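Local coordinates for TATA-box-binding protein (Methanococcus jannaschii, PDB 2Z8U) that probably binds the TATA box of archaeal promoters as a general transcription factor needed for initiation by RNA polymerase, at residues P11-V16 against A111-L115; T22-I28 against V98-I104; Q46-L50 against L61-R65; P148-V152 against I162-K166. All coordinates share one frame. Residues are numbered along the deposited sequence.

Contact 1 of 4, residues P11-V16 against A111-L115; sequences PEIKIV and ATADL
The two repeats of the TBP saddle are joined here, where strand 14-23 of the first runs antiparallel to strand 105-114 of the second. The short strand axes of 14-16 and 111-114 approach to 4.7 Å at 137°, a strongly twisted pairing. Lys14 and Thr112 form a hydrogen-bonded pair, with Lys14 N to Thr112 O and Thr112 N to Lys14 O both 2.9 Å; Ile15 and Ala111 follow as a non-hydrogen-bonded pair. Lys14 O also receives a CA-H...O contact from Ala111 CA at 3.2 Å.

Side chains divide between the two faces. Ile13, with chi1 and chi2 both m, straddles two alanines: its CG2 lies 4.0 Å from Ala111 CB and its CD1 4.1 Å from Ala113 CB. Ile15 adopts the same mm rotamer and brings CD1 to 3.9 Å from Ala111 CB. Helix 168-183 covers this side, meeting Ile13 and Ala113. On the other face Thr112 (chi1 p) sets OG1 3.7 Å from CG2 of Val16 (chi1 t), while Lys14, t through chi3, leads away; Thr112 and Val16 also pack on a second subunit. Before Lys14 the direct backbone hydrogen bonds give way. Pro11 CB still reaches Asp114 O at 3.4 Å, and a water bridges the backbones, accepting from Glu12 N at 2.9 Å and Asp114 N at 2.8 Å.

Contact 2 of 4, residues T22-I28 against V98-I104; sequences TKIGDNI and VIENPEI
Thr22, in a nearly fully extended backbone (phi/psi -160/-178), directs its side chain at the loop that precedes strand 105-114. With chi1 t, its OG1 donates to Glu103 O at 2.8 Å and lies 3.3 Å from Pro102 CB, while Thr22 CB touches Ile104 CD1 at 3.8 Å. Lys23 leads its side chain away, while Lys23 O lies 3.6 Å from Pro102 CB and 3.8 Å from Ile99 CD1. Ile24 then leaves the strand (phi/psi -106/-2), and its O accepts from Ile99 N at 2.6 Å and makes a CA-H...O contact with Val98 CA at 3.2 Å. In the TBP saddle this ties the outgoing end of the first strand of repeat 1 to the linker between helix 77-94 and the second repeat; Ile24 and Pro102 both rest on Ile88 of that helix. The Ile24 side chain (chi1 p, chi2 t) is only loosely apposed, CD1 to Val98 CG1 4.5 Å. Gly25 is extended (173/-164), its N buried without a partner in the model and 4.0 Å from Ile99 CD1; an ideal CB on Gly25 would stand 2.7 Å from Ile28 CD1, a clash. Ile28 (chi1 m) brings that same CD1 to 4.3 Å from Val98 CG1.

Contact 3 of 4, residues Q46-L50 against L61-R65; sequences QFPGL and LLIFR
Leu61 opens the segment, midway along strand 59-63, its side chain leading away from 46-50 while its O lies 3.6 Å from Leu50 O. Leu62, rotamer t,p, sends CD1 to 3.6 Å from Phe47 CE2, at the edge of that ring and near its plane, and to 4.0 Å from Gly49 CA; its own CA makes a CA-H...O contact with Leu50 O at 3.3 Å. Ile63 supplies the register: it forms an antiparallel hydrogen-bonded pair with Leu50, Ile63 N to Leu50 O 2.7 Å and Leu50 N to Ile63 O 2.8 Å. Their side chains share the face covered by helix 30-36, Ile63 CD1 4.2 Å from Leu50 CD2. Phe64 (chi1 m) brings its ring back beside Gly49, Phe64 CD1 to Gly49 CA 3.8 Å, and meets the ring of Phe47 (chi1 t), CZ to CZ 4.3 Å. A CB on Gly49 would clash with both Leu62 and Phe64. At Arg65 a water links the backbones, accepting from Arg65 N and donating to Pro48 O, each at 2.8 Å. By position in the TBP fold, Phe47 and Phe64 correspond to a phenylalanine pair that kinks the TATA box in complexes of relatives; their mainly apolar, partly exposed grouping is consistent with wedging between base pairs.

Contact 4 of 4, residues P148-V152 against I162-K166; sequences PKVVV and ITGLK
In the second TBP repeat, strands 149-154 and 159-163 form an antiparallel beta hairpin, and this contact lies at its open end. Val151 and Thr163 are the hydrogen-bonded pair: Val151 N donates to Thr163 O at 3.0 Å, and Thr163 N to Val151 O at 2.8 Å. Thr163, chi1 p, adds a weak hydrogen bond from OG1 to the same Val151 O at 3.4 Å, so that carbonyl has two donors. Val152 and Ile162 follow as a non-hydrogen-bonded pair on the side covered by Ile178 of helix 168-183. Val150 (chi1 m) packs by CB on Ile162 CG2 at 3.8 Å and by CG1 on Leu165 CD2 at 3.7 Å. Gly164 ends the pairing in a left-handed conformation (86/6), in which a CB would jam against the carbonyl of Thr163; its N has a weak hydrogen bond to Asn108 OD1, and Lys166 NZ is hydrogen-bonded to Gln107 O. Val151 and Thr163 share the opposite face, probably the concave DNA-binding one; here Val151 packs on Arg144 of a second subunit, which also hydrogen-bonds to Lys149 O and, weakly, to Gly164 O. Those two carbonyls stand 3.5 Å apart, Lys149 O to Gly164 O, and a water donates to each at 2.8 Å.

All four contacts reach one antiparallel sheet. Contacts 1 and 2 lie at opposite ends of the pairing between strands 14-23 and 105-114, which joins the two repeats, and are only partly equivalent under the internal repeat: contact 1 is partly exposed and held by paired backbones, contact 2 more buried and held by one backbone and one threonine hydrogen bond. Contact 4 adjoins contact 1 through a probable hydrogen bond from Ile162 N to Ala111 O; contact 3 meets contact 2 through one between Ile28 N and Arg65 O. Contacts 3 and 4, both buried, touch the second subunit: contact 3, with two partly exposed phenylalanines beside a single backbone bridge, by packing, aliphatic contact 4 also by hydrogen bonds to the carbonyls of Lys149 and, weakly, Gly164.

Contact 1 of 4, residues P11-V16 against A111-L115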
loop_
_atom_site.group_PDB
_atom_site.type_symbol
_atom_site.label_atom_id
_atom_site.label_comp_id
_atom_site.label_asym_id
_atom_site.label_seq_id
_atom_site.Cartn_x
_atom_site.Cartn_y
_atom_site.Cartn_z
ATOM N N PRO B 11 34.690 -14.641 -18.688
ATOM C CA PRO B 11 34.178 -13.390 -18.152
ATOM C C PRO B 11 34.974 -12.964 -16.920
ATOM O O PRO B 11 35.176 -13.759 -15.995
ATOM C CB PRO B 11 32.738 -13.736 -17.769
ATOM C CG PRO B 11 32.352 -14.810 -18.724
ATOM C CD PRO B 11 33.609 -15.581 -19.049
ATOM N N GLU B 12 35.425 -11.713 -16.927
ATOM C CA GLU B 12 36.199 -11.175 -15.820
ATOM C C GLU B 12 35.673 -9.804 -15.420
ATOM O O GLU B 12 35.208 -9.058 -16.275
ATOM C CB GLU B 12 37.670 -11.086 -16.239
ATOM C CG GLU B 12 38.636 -11.044 -15.080
ATOM C CD GLU B 12 40.100 -11.124 -15.508
ATOM O OE1 GLU B 12 40.941 -10.649 -14.730
ATOM O OE2 GLU B 12 40.405 -11.633 -16.601
ATOM N N ILE B 13 35.764 -9.484 -14.125
ATOM C CA ILE B 13 35.321 -8.212 -13.566
ATOM C C ILE B 13 36.355 -7.104 -13.779
ATOM O O ILE B 13 37.540 -7.289 -13.492
ATOM C CB ILE B 13 35.020 -8.363 -12.029
ATOM C CG1 ILE B 13 33.717 -9.144 -11.791
ATOM C CG2 ILE B 13 35.094 -7.020 -11.276
ATOM C CD1 ILE B 13 32.450 -8.559 -12.445
ATOM N N LYS B 14 35.898 -5.968 -14.295
ATOM C CA LYS B 14 36.693 -4.736 -14.326
ATOM C C LYS B 14 35.961 -3.680 -13.525
ATOM O O LYS B 14 34.781 -3.437 -13.775
ATOM C CB LYS B 14 36.879 -4.258 -15.772
ATOM C CG LYS B 14 37.501 -2.860 -15.882
ATOM C CD LYS B 14 37.974 -2.557 -17.310
ATOM C CE LYS B 14 38.751 -1.231 -17.376
ATOM N NZ LYS B 14 39.628 -0.995 -16.176
ATOM N N ILE B 15 36.649 -3.055 -12.558
ATOM C CA ILE B 15 36.056 -1.977 -11.777
ATOM C C ILE B 15 36.239 -0.706 -12.598
ATOM O O ILE B 15 37.345 -0.415 -13.094
ATOM C CB ILE B 15 36.719 -1.847 -10.390
ATOM C CG1 ILE B 15 36.634 -3.184 -9.627
ATOM C CG2 ILE B 15 36.144 -0.647 -9.603
ATOM C CD1 ILE B 15 35.232 -3.668 -9.366
ATOM N N VAL B 16 35.145 0.001 -12.815
ATOM C CA VAL B 16 35.178 1.162 -13.690
ATOM C C VAL B 16 35.138 2.425 -12.856
ATOM O O VAL B 16 35.806 3.407 -13.171
ATOM C CB VAL B 16 34.075 1.116 -14.780
ATOM C CG1 VAL B 16 33.934 2.467 -15.466
ATOM C CG2 VAL B 16 34.418 0.051 -15.833
ATOM N N ALA B 111 31.079 -2.207 -11.712
ATOM C CA ALA B 111 31.920 -3.226 -12.321
ATOM C C ALA B 111 31.259 -3.606 -13.640
ATOM O O ALA B 111 30.015 -3.591 -13.769
ATOM C CB ALA B 111 32.018 -4.432 -11.438
ATOM N N THR B 112 32.097 -3.947 -14.617
ATOM C CA THR B 112 31.615 -4.438 -15.900
ATOM C C THR B 112 32.269 -5.783 -16.233
ATOM O O THR B 112 33.378 -6.119 -15.750
ATOM C CB THR B 112 31.878 -3.432 -17.052
ATOM O OG1 THR B 112 33.294 -3.205 -17.192
ATOM C CG2 THR B 112 31.163 -2.079 -16.787
ATOM N N ALA B 113 31.544 -6.558 -17.041
ATOM C CA ALA B 113 32.041 -7.821 -17.537
ATOM C C ALA B 113 31.345 -8.122 -18.866
ATOM O O ALA B 113 30.412 -7.443 -19.266
ATOM C CB ALA B 113 31.815 -8.925 -16.529
ATOM N N ASP B 114 31.837 -9.121 -19.575
ATOM C CA ASP B 114 31.213 -9.485 -20.830
ATOM C C ASP B 114 30.847 -10.945 -20.744
ATOM O O ASP B 114 31.669 -11.774 -20.340
ATOM C CB ASP B 114 32.136 -9.175 -22.014
ATOM C CG ASP B 114 32.064 -7.713 -22.431
ATOM O OD1 ASP B 114 31.124 -7.327 -23.135
ATOM O OD2 ASP B 114 32.944 -6.931 -22.057
ATOM N N LEU B 115 29.586 -11.245 -21.056
ATOM C CA LEU B 115 29.081 -12.617 -20.922
ATOM C C LEU B 115 29.768 -13.592 -21.890
ATOM O O LEU B 115 29.864 -14.776 -21.594
ATOM C CB LEU B 115 27.572 -12.669 -21.155
ATOM C CG LEU B 115 26.619 -12.070 -20.103
ATOM C CD1 LEU B 115 25.184 -12.255 -20.591
ATOM C CD2 LEU B 115 26.814 -12.702 -18.723
HETATM O O HOH W 1 34.411 -9.941 -19.045
#

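Contact 2 of 4, residues T22-I28 against V98-I104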
loop_
_atom_site.group_PDB
_atom_site.type_symbol
_atom_site.label_atom_id
_atom_site.label_comp_id
_atom_site.label_asym_id
_atom_site.label_seq_id
_atom_site.Cartn_x
_atom_site.Cartn_y
_atom_site.Cartn_z
ATOM N N THR B 22 34.617 9.305 3.674
ATOM C CA THR B 22 35.508 9.370 4.796
ATOM C C THR B 22 35.096 10.549 5.683
ATOM O O THR B 22 34.087 11.214 5.411
ATOM C CB THR B 22 37.000 9.461 4.350
ATOM O OG1 THR B 22 37.833 9.264 5.488
ATOM C CG2 THR B 22 37.327 10.823 3.722
ATOM N N LYS B 23 35.851 10.766 6.754
ATOM C CA LYS B 23 35.683 11.922 7.600
ATOM C C LYS B 23 37.044 12.607 7.719
ATOM O O LYS B 23 38.025 11.971 8.087
ATOM C CB LYS B 23 35.148 11.500 8.970
ATOM C CG LYS B 23 34.745 12.697 9.855
ATOM C CD LYS B 23 33.871 12.230 11.022
ATOM C CE LYS B 23 33.329 13.429 11.801
ATOM N NZ LYS B 23 31.924 13.140 12.209
ATOM N N ILE B 24 37.110 13.890 7.390
ATOM C CA ILE B 24 38.397 14.593 7.362
ATOM C C ILE B 24 38.620 15.568 8.548
ATOM O O ILE B 24 39.668 16.197 8.654
ATOM C CB ILE B 24 38.651 15.302 5.959
ATOM C CG1 ILE B 24 37.732 16.524 5.752
ATOM C CG2 ILE B 24 38.585 14.256 4.801
ATOM C CD1 ILE B 24 38.058 17.341 4.480
ATOM N N GLY B 25 37.630 15.686 9.425
ATOM C CA GLY B 25 37.690 16.635 10.540
ATOM C C GLY B 25 36.356 16.660 11.247
ATOM O O GLY B 25 35.545 15.780 11.019
ATOM N N ASP B 26 36.111 17.684 12.076
ATOM C CA ASP B 26 35.000 17.672 13.058
ATOM C C ASP B 26 33.938 18.779 12.952
ATOM O O ASP B 26 32.792 18.590 13.401
ATOM C CB ASP B 26 35.560 17.730 14.497
ATOM C CG ASP B 26 36.498 16.553 14.831
ATOM O OD1 ASP B 26 36.162 15.370 14.546
ATOM O OD2 ASP B 26 37.573 16.826 15.424
ATOM N N ASN B 27 34.331 19.944 12.456
ATOM C CA ASN B 27 33.478 21.131 12.471
ATOM C C ASN B 27 34.140 22.098 11.503
ATOM O O ASN B 27 34.649 23.154 11.890
ATOM C CB ASN B 27 33.370 21.698 13.909
ATOM C CG ASN B 27 32.622 23.031 13.994
ATOM O OD1 ASN B 27 31.706 23.319 13.216
ATOM N ND2 ASN B 27 33.016 23.850 14.965
ATOM N N ILE B 28 34.106 21.699 10.237
ATOM C CA ILE B 28 34.885 22.298 9.160
ATOM C C ILE B 28 34.219 23.589 8.699
ATOM O O ILE B 28 33.014 23.623 8.442
ATOM C CB ILE B 28 34.991 21.333 7.931
ATOM C CG1 ILE B 28 35.325 19.880 8.350
ATOM C CG2 ILE B 28 35.959 21.903 6.867
ATOM C CD1 ILE B 28 36.783 19.438 8.169
ATOM N N VAL B 98 42.348 19.566 10.025
ATOM C CA VAL B 98 41.942 18.323 9.324
ATOM C C VAL B 98 42.695 17.098 9.820
ATOM O O VAL B 98 43.778 17.205 10.387
ATOM C CB VAL B 98 42.039 18.435 7.757
ATOM C CG1 VAL B 98 40.994 19.383 7.204
ATOM C CG2 VAL B 98 43.418 18.860 7.321
ATOM N N ILE B 99 42.089 15.921 9.640
ATOM C CA ILE B 99 42.713 14.645 9.942
ATOM C C ILE B 99 43.570 14.338 8.713
ATOM O O ILE B 99 43.058 14.358 7.604
ATOM C CB ILE B 99 41.612 13.531 10.116
ATOM C CG1 ILE B 99 40.735 13.828 11.346
ATOM C CG2 ILE B 99 42.215 12.100 10.190
ATOM C CD1 ILE B 99 39.514 12.884 11.501
ATOM N N GLU B 100 44.855 14.053 8.906
ATOM C CA GLU B 100 45.758 13.804 7.770
ATOM C C GLU B 100 45.782 12.368 7.279
ATOM O O GLU B 100 46.224 12.105 6.146
ATOM C CB GLU B 100 47.182 14.212 8.126
ATOM C CG GLU B 100 47.395 15.707 8.088
ATOM C CD GLU B 100 48.850 16.042 8.105
ATOM O OE1 GLU B 100 49.533 15.778 7.085
ATOM O OE2 GLU B 100 49.311 16.557 9.145
ATOM N N ASN B 101 45.338 11.449 8.138
ATOM C CA ASN B 101 45.334 10.028 7.821
ATOM C C ASN B 101 43.956 9.353 7.832
ATOM O O ASN B 101 43.798 8.324 8.524
ATOM C CB ASN B 101 46.266 9.280 8.778
ATOM C CG ASN B 101 45.899 9.487 10.262
ATOM O OD1 ASN B 101 45.259 10.489 10.641
ATOM N ND2 ASN B 101 46.318 8.535 11.111
ATOM N N PRO B 102 42.991 9.861 7.025
ATOM C CA PRO B 102 41.639 9.309 7.148
ATOM C C PRO B 102 41.521 7.954 6.467
ATOM O O PRO B 102 42.231 7.685 5.490
ATOM C CB PRO B 102 40.768 10.360 6.431
ATOM C CG PRO B 102 41.649 10.911 5.368
ATOM C CD PRO B 102 43.058 10.901 5.967
ATOM N N GLU B 103 40.657 7.082 6.988
ATOM C CA GLU B 103 40.397 5.812 6.329
ATOM C C GLU B 103 39.321 5.983 5.254
ATOM O O GLU B 103 38.241 6.528 5.512
ATOM C CB GLU B 103 40.016 4.742 7.360
ATOM C CG GLU B 103 39.595 3.457 6.731
ATOM C CD GLU B 103 39.226 2.415 7.746
ATOM O OE1 GLU B 103 39.201 2.737 8.947
ATOM O OE2 GLU B 103 38.941 1.277 7.317
ATOM N N ILE B 104 39.640 5.584 4.026
ATOM C CA ILE B 104 38.722 5.727 2.913
ATOM C C ILE B 104 37.850 4.458 2.803
ATOM O O ILE B 104 38.396 3.361 2.682
ATOM C CB ILE B 104 39.508 5.956 1.603
ATOM C CG1 ILE B 104 40.510 7.126 1.743
ATOM C CG2 ILE B 104 38.554 6.093 0.403
ATOM C CD1 ILE B 104 39.951 8.438 2.222
#

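Contact 3 of 4, residues Q46-L50 against L61-R65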
loop_
_atom_site.group_PDB
_atom_site.type_symbol
_atom_site.label_atom_id
_atom_site.label_comp_id
_atom_site.label_asym_id
_atom_site.label_seq_id
_atom_site.Cartn_x
_atom_site.Cartn_y
_atom_site.Cartn_z
ATOM N N GLN B 46 21.151 27.299 0.108
ATOM C CA GLN B 46 20.480 26.377 -0.798
ATOM C C GLN B 46 20.710 24.938 -0.376
ATOM O O GLN B 46 19.790 24.116 -0.412
ATOM C CB GLN B 46 21.004 26.565 -2.223
ATOM C CG GLN B 46 21.060 28.019 -2.681
ATOM C CD GLN B 46 21.616 28.195 -4.092
ATOM O OE1 GLN B 46 22.153 27.252 -4.696
ATOM N NE2 GLN B 46 21.504 29.414 -4.618
ATOM N N PHE B 47 21.951 24.651 0.020
ATOM C CA PHE B 47 22.421 23.296 0.287
ATOM C C PHE B 47 23.609 23.354 1.278
ATOM O O PHE B 47 24.482 24.215 1.144
ATOM C CB PHE B 47 22.827 22.619 -1.035
ATOM C CG PHE B 47 23.308 21.213 -0.874
ATOM C CD1 PHE B 47 22.406 20.168 -0.702
ATOM C CD2 PHE B 47 24.668 20.925 -0.882
ATOM C CE1 PHE B 47 22.854 18.856 -0.541
ATOM C CE2 PHE B 47 25.128 19.618 -0.719
ATOM C CZ PHE B 47 24.220 18.580 -0.550
ATOM N N PRO B 48 23.635 22.456 2.286
ATOM C CA PRO B 48 24.614 22.628 3.357
ATOM C C PRO B 48 26.049 22.199 3.002
ATOM O O PRO B 48 26.976 22.614 3.687
ATOM C CB PRO B 48 24.062 21.729 4.481
ATOM C CG PRO B 48 22.648 21.332 4.032
ATOM C CD PRO B 48 22.782 21.284 2.545
ATOM N N GLY B 49 26.221 21.389 1.959
ATOM C CA GLY B 49 27.540 20.817 1.612
ATOM C C GLY B 49 28.307 21.620 0.572
ATOM O O GLY B 49 27.722 22.421 -0.179
ATOM N N LEU B 50 29.623 21.424 0.531
ATOM C CA LEU B 50 30.468 22.094 -0.456
ATOM C C LEU B 50 30.900 21.096 -1.508
ATOM O O LEU B 50 31.326 19.985 -1.169
ATOM C CB LEU B 50 31.705 22.733 0.212
ATOM C CG LEU B 50 32.750 23.393 -0.687
ATOM C CD1 LEU B 50 33.393 24.553 0.045
ATOM C CD2 LEU B 50 33.807 22.412 -1.212
ATOM N N LEU B 61 34.252 15.889 -5.066
ATOM C CA LEU B 61 34.123 15.683 -3.627
ATOM C C LEU B 61 32.979 16.536 -3.106
ATOM O O LEU B 61 32.783 17.667 -3.559
ATOM C CB LEU B 61 35.430 16.056 -2.903
ATOM C CG LEU B 61 36.705 15.234 -3.195
ATOM C CD1 LEU B 61 37.509 15.834 -4.345
ATOM C CD2 LEU B 61 37.562 15.220 -1.966
ATOM N N LEU B 62 32.236 15.982 -2.153
ATOM C CA LEU B 62 31.208 16.692 -1.432
ATOM C C LEU B 62 31.668 16.729 0.011
ATOM O O LEU B 62 31.950 15.679 0.606
ATOM C CB LEU B 62 29.852 15.986 -1.565
ATOM C CG LEU B 62 28.654 16.472 -0.724
ATOM C CD1 LEU B 62 28.294 17.925 -0.973
ATOM C CD2 LEU B 62 27.442 15.573 -0.974
ATOM N N ILE B 63 31.826 17.945 0.539
ATOM C CA ILE B 63 32.356 18.119 1.885
ATOM C C ILE B 63 31.321 18.770 2.807
ATOM O O ILE B 63 30.785 19.829 2.478
ATOM C CB ILE B 63 33.634 18.996 1.894
ATOM C CG1 ILE B 63 34.653 18.500 0.852
ATOM C CG2 ILE B 63 34.219 19.054 3.322
ATOM C CD1 ILE B 63 35.899 19.351 0.725
ATOM N N PHE B 64 31.094 18.164 3.973
ATOM C CA PHE B 64 30.145 18.709 4.948
ATOM C C PHE B 64 30.858 19.346 6.152
ATOM O O PHE B 64 32.009 19.021 6.437
ATOM C CB PHE B 64 29.199 17.593 5.408
ATOM C CG PHE B 64 28.202 17.167 4.357
ATOM C CD1 PHE B 64 27.082 17.958 4.078
ATOM C CD2 PHE B 64 28.376 15.989 3.658
ATOM C CE1 PHE B 64 26.146 17.567 3.112
ATOM C CE2 PHE B 64 27.440 15.579 2.692
ATOM C CZ PHE B 64 26.322 16.378 2.424
ATOM N N ARG B 65 30.161 20.246 6.854
ATOM C CA ARG B 65 30.649 20.837 8.108
ATOM C C ARG B 65 31.009 19.759 9.165
ATOM O O ARG B 65 31.939 19.935 9.927
ATOM C CB ARG B 65 29.591 21.825 8.665
ATOM C CG ARG B 65 30.025 22.682 9.850
ATOM C CD ARG B 65 29.161 23.982 9.982
ATOM N NE ARG B 65 29.146 24.741 8.717
ATOM C CZ ARG B 65 30.095 25.598 8.312
ATOM N NH1 ARG B 65 31.151 25.881 9.075
ATOM N NH2 ARG B 65 29.980 26.193 7.130
HETATM O O HOH W 2 27.649 20.973 5.867
#

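Contact 4 of 4, residues P148-V152 against I162-K166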
loop_
_atom_site.group_PDB
_atom_site.type_symbol
_atom_site.label_atom_id
_atom_site.label_comp_id
_atom_site.label_asym_id
_atom_site.label_seq_id
_atom_site.Cartn_x
_atom_site.Cartn_y
_atom_site.Cartn_z
ATOM N N PRO B 148 25.478 -10.995 -3.486
ATOM C CA PRO B 148 25.542 -9.727 -2.767
ATOM C C PRO B 148 24.384 -8.827 -3.177
ATOM O O PRO B 148 23.729 -9.077 -4.201
ATOM C CB PRO B 148 26.890 -9.132 -3.210
ATOM C CG PRO B 148 27.170 -9.751 -4.519
ATOM C CD PRO B 148 26.568 -11.133 -4.469
ATOM N N LYS B 149 24.117 -7.812 -2.369
ATOM C CA LYS B 149 23.022 -6.882 -2.639
ATOM C C LYS B 149 23.462 -5.930 -3.738
ATOM O O LYS B 149 24.100 -4.911 -3.469
ATOM C CB LYS B 149 22.652 -6.123 -1.364
ATOM C CG LYS B 149 21.601 -5.039 -1.555
ATOM C CD LYS B 149 21.470 -4.190 -0.286
ATOM C CE LYS B 149 20.545 -2.998 -0.543
ATOM N NZ LYS B 149 20.574 -2.048 0.609
ATOM N N VAL B 150 23.152 -6.293 -4.983
ATOM C CA VAL B 150 23.589 -5.521 -6.149
ATOM C C VAL B 150 22.467 -5.365 -7.170
ATOM O O VAL B 150 21.482 -6.093 -7.135
ATOM C CB VAL B 150 24.830 -6.144 -6.831
ATOM C CG1 VAL B 150 26.032 -6.121 -5.869
ATOM C CG2 VAL B 150 24.549 -7.549 -7.306
ATOM N N VAL B 151 22.631 -4.405 -8.072
ATOM C CA VAL B 151 21.741 -4.239 -9.205
ATOM C C VAL B 151 22.550 -4.535 -10.422
ATOM O O VAL B 151 23.654 -4.003 -10.589
ATOM C CB VAL B 151 21.135 -2.811 -9.294
ATOM C CG1 VAL B 151 20.358 -2.622 -10.636
ATOM C CG2 VAL B 151 20.232 -2.588 -8.128
ATOM N N VAL B 152 22.024 -5.417 -11.266
ATOM C CA VAL B 152 22.742 -5.840 -12.478
ATOM C C VAL B 152 21.968 -5.375 -13.714
ATOM O O VAL B 152 20.746 -5.443 -13.734
ATOM C CB VAL B 152 22.912 -7.376 -12.523
ATOM C CG1 VAL B 152 23.713 -7.809 -13.776
ATOM C CG2 VAL B 152 23.611 -7.881 -11.238
ATOM N N ILE B 162 27.467 -4.246 -13.093
ATOM C CA ILE B 162 27.021 -4.538 -11.737
ATOM C C ILE B 162 27.207 -3.286 -10.874
ATOM O O ILE B 162 28.297 -2.704 -10.875
ATOM C CB ILE B 162 27.800 -5.731 -11.149
ATOM C CG1 ILE B 162 27.725 -6.945 -12.100
ATOM C CG2 ILE B 162 27.261 -6.098 -9.777
ATOM C CD1 ILE B 162 28.738 -8.028 -11.793
ATOM N N THR B 163 26.147 -2.856 -10.175
ATOM C CA THR B 163 26.220 -1.659 -9.315
ATOM C C THR B 163 25.799 -1.986 -7.890
ATOM O O THR B 163 25.231 -3.048 -7.632
ATOM C CB THR B 163 25.390 -0.471 -9.881
ATOM O OG1 THR B 163 23.987 -0.757 -9.793
ATOM C CG2 THR B 163 25.711 -0.214 -11.355
ATOM N N GLY B 164 26.077 -1.088 -6.949
ATOM C CA GLY B 164 25.709 -1.327 -5.561
ATOM C C GLY B 164 26.748 -2.121 -4.793
ATOM O O GLY B 164 26.545 -2.473 -3.628
ATOM N N LEU B 165 27.881 -2.368 -5.441
ATOM C CA LEU B 165 28.980 -3.153 -4.874
ATOM C C LEU B 165 29.753 -2.485 -3.750
ATOM O O LEU B 165 30.047 -1.302 -3.825
ATOM C CB LEU B 165 29.981 -3.465 -5.972
ATOM C CG LEU B 165 29.525 -4.513 -6.969
ATOM C CD1 LEU B 165 30.310 -4.364 -8.256
ATOM C CD2 LEU B 165 29.705 -5.878 -6.350
ATOM N N LYS B 166 30.122 -3.274 -2.740
ATOM C CA LYS B 166 30.963 -2.808 -1.633
ATOM C C LYS B 166 32.397 -3.315 -1.737
ATOM O O LYS B 166 33.281 -2.856 -1.000
ATOM C CB LYS B 166 30.359 -3.228 -0.294
ATOM C CG LYS B 166 28.903 -2.807 -0.137
ATOM C CD LYS B 166 28.818 -1.361 0.320
ATOM C CE LYS B 166 27.374 -0.861 0.324
ATOM N NZ LYS B 166 27.319 0.552 0.760
HETATM O O HOH W 3 26.310 -4.567 -1.846
#